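Local coordinates for sugar ABC transporter substrate-binding protein, BlMnBP1 (Bifidobacterium animalis subsp. lactis ATCC 27673, PDB 6I5R) that binds manno-oligosaccharides such as mannobiose as an extracellular solute-binding protein and probably delivers them to its ABC transporter for uptake, at residues 149-159 / 272-283. Sequence-based numbering, arbitrary orientation.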
# COMPACT_ATOMS: atom_id res chain seq x y z
N THR A 149 -2.11 -1.87 -7.02
CA THR A 149 -1.36 -3.11 -7.08
C THR A 149 0.08 -2.81 -6.69
O THR A 149 0.49 -1.65 -6.60
CB THR A 149 -1.41 -3.72 -8.46
OG1 THR A 149 -1.08 -2.70 -9.40
CG2 THR A 149 -2.80 -4.30 -8.74
N ALA A 150 0.82 -3.88 -6.40
CA ALA A 150 2.23 -3.75 -6.06
C ALA A 150 2.99 -4.30 -7.27
O ALA A 150 2.73 -5.41 -7.73
CB ALA A 150 2.57 -4.48 -4.76
N GLY A 151 3.87 -3.49 -7.80
CA GLY A 151 4.60 -3.83 -9.01
C GLY A 151 5.91 -3.13 -8.97
O GLY A 151 6.46 -2.85 -7.90
N ILE A 152 6.47 -2.86 -10.14
CA ILE A 152 7.73 -2.13 -10.21
C ILE A 152 7.58 -0.97 -11.17
O ILE A 152 7.15 -1.15 -12.31
CB ILE A 152 8.91 -3.04 -10.62
CG1 ILE A 152 9.09 -4.13 -9.54
CG2 ILE A 152 10.17 -2.20 -10.79
CD1 ILE A 152 10.30 -5.02 -9.74
N VAL A 153 7.92 0.22 -10.70
CA VAL A 153 8.01 1.38 -11.57
C VAL A 153 9.37 1.38 -12.24
O VAL A 153 10.39 1.21 -11.57
CB VAL A 153 7.79 2.69 -10.79
CG1 VAL A 153 7.80 3.92 -11.74
CG2 VAL A 153 6.52 2.63 -10.02
N TYR A 154 9.39 1.61 -13.56
CA TYR A 154 10.63 1.45 -14.30
C TYR A 154 10.68 2.48 -15.41
O TYR A 154 9.66 3.04 -15.82
CB TYR A 154 10.78 0.02 -14.83
CG TYR A 154 9.97 -0.34 -16.05
CD1 TYR A 154 8.64 -0.69 -15.95
CD2 TYR A 154 10.57 -0.40 -17.29
CE1 TYR A 154 7.92 -1.06 -17.07
CE2 TYR A 154 9.88 -0.76 -18.40
CZ TYR A 154 8.56 -1.07 -18.31
OH TYR A 154 7.90 -1.43 -19.50
N ASN A 155 11.89 2.79 -15.83
CA ASN A 155 12.11 3.75 -16.90
C ASN A 155 12.35 2.99 -18.20
O ASN A 155 13.38 2.32 -18.35
CB ASN A 155 13.28 4.68 -16.57
CG ASN A 155 13.47 5.75 -17.63
OD1 ASN A 155 13.64 5.43 -18.80
ND2 ASN A 155 13.41 7.03 -17.23
N LYS A 156 11.42 3.14 -19.14
CA LYS A 156 11.47 2.43 -20.42
C LYS A 156 12.66 2.83 -21.27
O LYS A 156 13.18 2.01 -22.02
CB LYS A 156 10.20 2.69 -21.20
CG LYS A 156 8.95 2.40 -20.42
CD LYS A 156 7.71 2.98 -21.11
CE LYS A 156 6.46 2.22 -20.74
NZ LYS A 156 5.34 2.45 -21.73
N LYS A 157 13.07 4.10 -21.21
CA LYS A 157 14.22 4.53 -21.98
C LYS A 157 15.49 3.91 -21.46
O LYS A 157 16.36 3.50 -22.24
CB LYS A 157 14.33 6.05 -21.96
CG LYS A 157 15.60 6.60 -22.58
CD LYS A 157 15.59 8.12 -22.65
CE LYS A 157 16.94 8.68 -23.13
NZ LYS A 157 17.99 8.72 -22.05
N VAL A 158 15.64 3.84 -20.14
CA VAL A 158 16.80 3.16 -19.57
C VAL A 158 16.81 1.69 -19.95
O VAL A 158 17.87 1.12 -20.25
CB VAL A 158 16.83 3.34 -18.04
CG1 VAL A 158 17.95 2.48 -17.44
CG2 VAL A 158 17.00 4.81 -17.70
N PHE A 159 15.65 1.05 -19.91
CA PHE A 159 15.57 -0.35 -20.31
C PHE A 159 16.00 -0.54 -21.77
O PHE A 159 16.74 -1.49 -22.09
CB PHE A 159 14.15 -0.87 -20.07
CG PHE A 159 13.92 -1.41 -18.66
CD1 PHE A 159 14.34 -0.70 -17.55
CD2 PHE A 159 13.30 -2.62 -18.47
CE1 PHE A 159 14.14 -1.21 -16.28
CE2 PHE A 159 13.14 -3.13 -17.22
CZ PHE A 159 13.54 -2.41 -16.12
N MET A 272 13.93 9.24 -11.49
CA MET A 272 13.26 8.23 -12.31
C MET A 272 12.79 8.83 -13.63
O MET A 272 13.02 8.27 -14.71
CB MET A 272 12.07 7.64 -11.53
CG MET A 272 11.00 6.94 -12.38
SD MET A 272 11.59 5.38 -13.02
CE MET A 272 11.55 4.46 -11.49
N ASN A 273 12.12 9.99 -13.56
CA ASN A 273 11.58 10.63 -14.75
C ASN A 273 12.69 10.93 -15.74
O ASN A 273 12.49 10.85 -16.96
CB ASN A 273 10.86 11.92 -14.34
CG ASN A 273 10.04 12.51 -15.47
OD1 ASN A 273 10.56 13.27 -16.31
ND2 ASN A 273 8.75 12.18 -15.51
N ASN A 274 13.86 11.28 -15.25
CA ASN A 274 14.94 11.72 -16.11
C ASN A 274 15.91 10.60 -16.45
O ASN A 274 16.94 10.86 -17.10
CB ASN A 274 15.67 12.89 -15.47
CG ASN A 274 14.80 14.17 -15.42
OD1 ASN A 274 14.13 14.54 -16.41
ND2 ASN A 274 14.78 14.80 -14.27
N GLY A 275 15.62 9.38 -16.01
CA GLY A 275 16.42 8.23 -16.38
C GLY A 275 17.69 8.02 -15.59
O GLY A 275 18.61 7.38 -16.11
N GLU A 276 17.79 8.58 -14.37
CA GLU A 276 18.91 8.38 -13.47
C GLU A 276 18.67 7.23 -12.51
O GLU A 276 19.61 6.79 -11.84
CB GLU A 276 19.17 9.65 -12.64
CG GLU A 276 19.45 10.85 -13.48
CD GLU A 276 19.69 12.10 -12.67
OE1 GLU A 276 20.26 12.03 -11.56
OE2 GLU A 276 19.29 13.16 -13.16
N ILE A 277 17.44 6.76 -12.44
CA ILE A 277 17.07 5.56 -11.72
C ILE A 277 16.30 4.66 -12.69
O ILE A 277 15.41 5.13 -13.41
CB ILE A 277 16.18 5.85 -10.50
CG1 ILE A 277 16.93 6.60 -9.38
CG2 ILE A 277 15.61 4.54 -9.99
CD1 ILE A 277 15.98 7.20 -8.35
N ALA A 278 16.62 3.37 -12.70
CA ALA A 278 15.93 2.49 -13.64
C ALA A 278 14.69 1.83 -13.05
O ALA A 278 13.67 1.69 -13.74
CB ALA A 278 16.87 1.39 -14.14
N THR A 279 14.74 1.39 -11.79
CA THR A 279 13.58 0.76 -11.18
C THR A 279 13.42 1.16 -9.72
O THR A 279 14.38 1.46 -9.01
CB THR A 279 13.65 -0.76 -11.24
OG1 THR A 279 14.69 -1.24 -10.39
CG2 THR A 279 13.91 -1.24 -12.67
N MET A 280 12.16 1.17 -9.29
CA MET A 280 11.80 1.30 -7.88
C MET A 280 10.63 0.37 -7.60
O MET A 280 9.68 0.33 -8.38
CB MET A 280 11.44 2.75 -7.53
CG MET A 280 12.66 3.64 -7.47
SD MET A 280 12.36 5.23 -6.70
CE MET A 280 11.87 6.21 -8.12
N VAL A 281 10.70 -0.38 -6.50
CA VAL A 281 9.70 -1.37 -6.18
C VAL A 281 8.64 -0.63 -5.37
O VAL A 281 8.78 -0.42 -4.17
CB VAL A 281 10.31 -2.56 -5.43
CG1 VAL A 281 9.23 -3.56 -5.01
CG2 VAL A 281 11.35 -3.22 -6.33
N LEU A 282 7.59 -0.19 -6.05
CA LEU A 282 6.56 0.65 -5.45
C LEU A 282 5.22 0.26 -6.03
O LEU A 282 5.15 -0.30 -7.12
CB LEU A 282 6.80 2.13 -5.71
CG LEU A 282 8.10 2.70 -5.16
CD1 LEU A 282 8.48 3.96 -5.91
CD2 LEU A 282 7.93 2.98 -3.69
N GLY A 283 4.17 0.58 -5.32
CA GLY A 283 2.85 0.30 -5.84
C GLY A 283 2.46 1.27 -6.94
O GLY A 283 3.13 2.27 -7.19
O HOH W 1 13.71 9.35 -19.06
O HOH W 2 16.10 10.74 -19.94
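Thr279 sets its methyl CG2 at the edge of the Phe159 ring, in the ring plane and 3.6 Å from CE1, while Tyr154 CD2 lies over the centre of one face. The Tyr154 ring in turn meets the carbonyl oxygen of Ile152 at its own edge. A third flat group, the amide of Asn155, illustrates how one side chain can join two helix ends. With CG anti to the backbone N (chi1 -177°), its ND2 reaches Met272 O at 2.8 Å; the acceptor lies in the amide plane. Met272 O also accepts from Gly275 N in the Schellman motif that ends helix 265-273, and a water links ND2 to Asn273 O. On the other branch, Asn155 OD1 caps helix 156-162, taking Val158 N at 2.9 Å from above its carbonyl plane and Lys157 N more weakly. Val158 rests CG1 on Ala278 CB and CG2 against Gly275. Bent at chi2 and chi3, Met272 brings CE to 3.8 Å from Val153 CG1. Paired bonds between Val153 and Met280, and one from Asn155 N to Ala278 O, join antiparallel strands of the solute-binding fold that run toward the sugar pocket: Gly283 lies about 7 Å (nearest atoms) from a mannose unit of the bound mannobiose. Beyond them, strand 139-155 pairs with 300-304 and strand 277-283 with 188-190; helix 286-291 packs through Met290 on Val153, Met280 and Leu282.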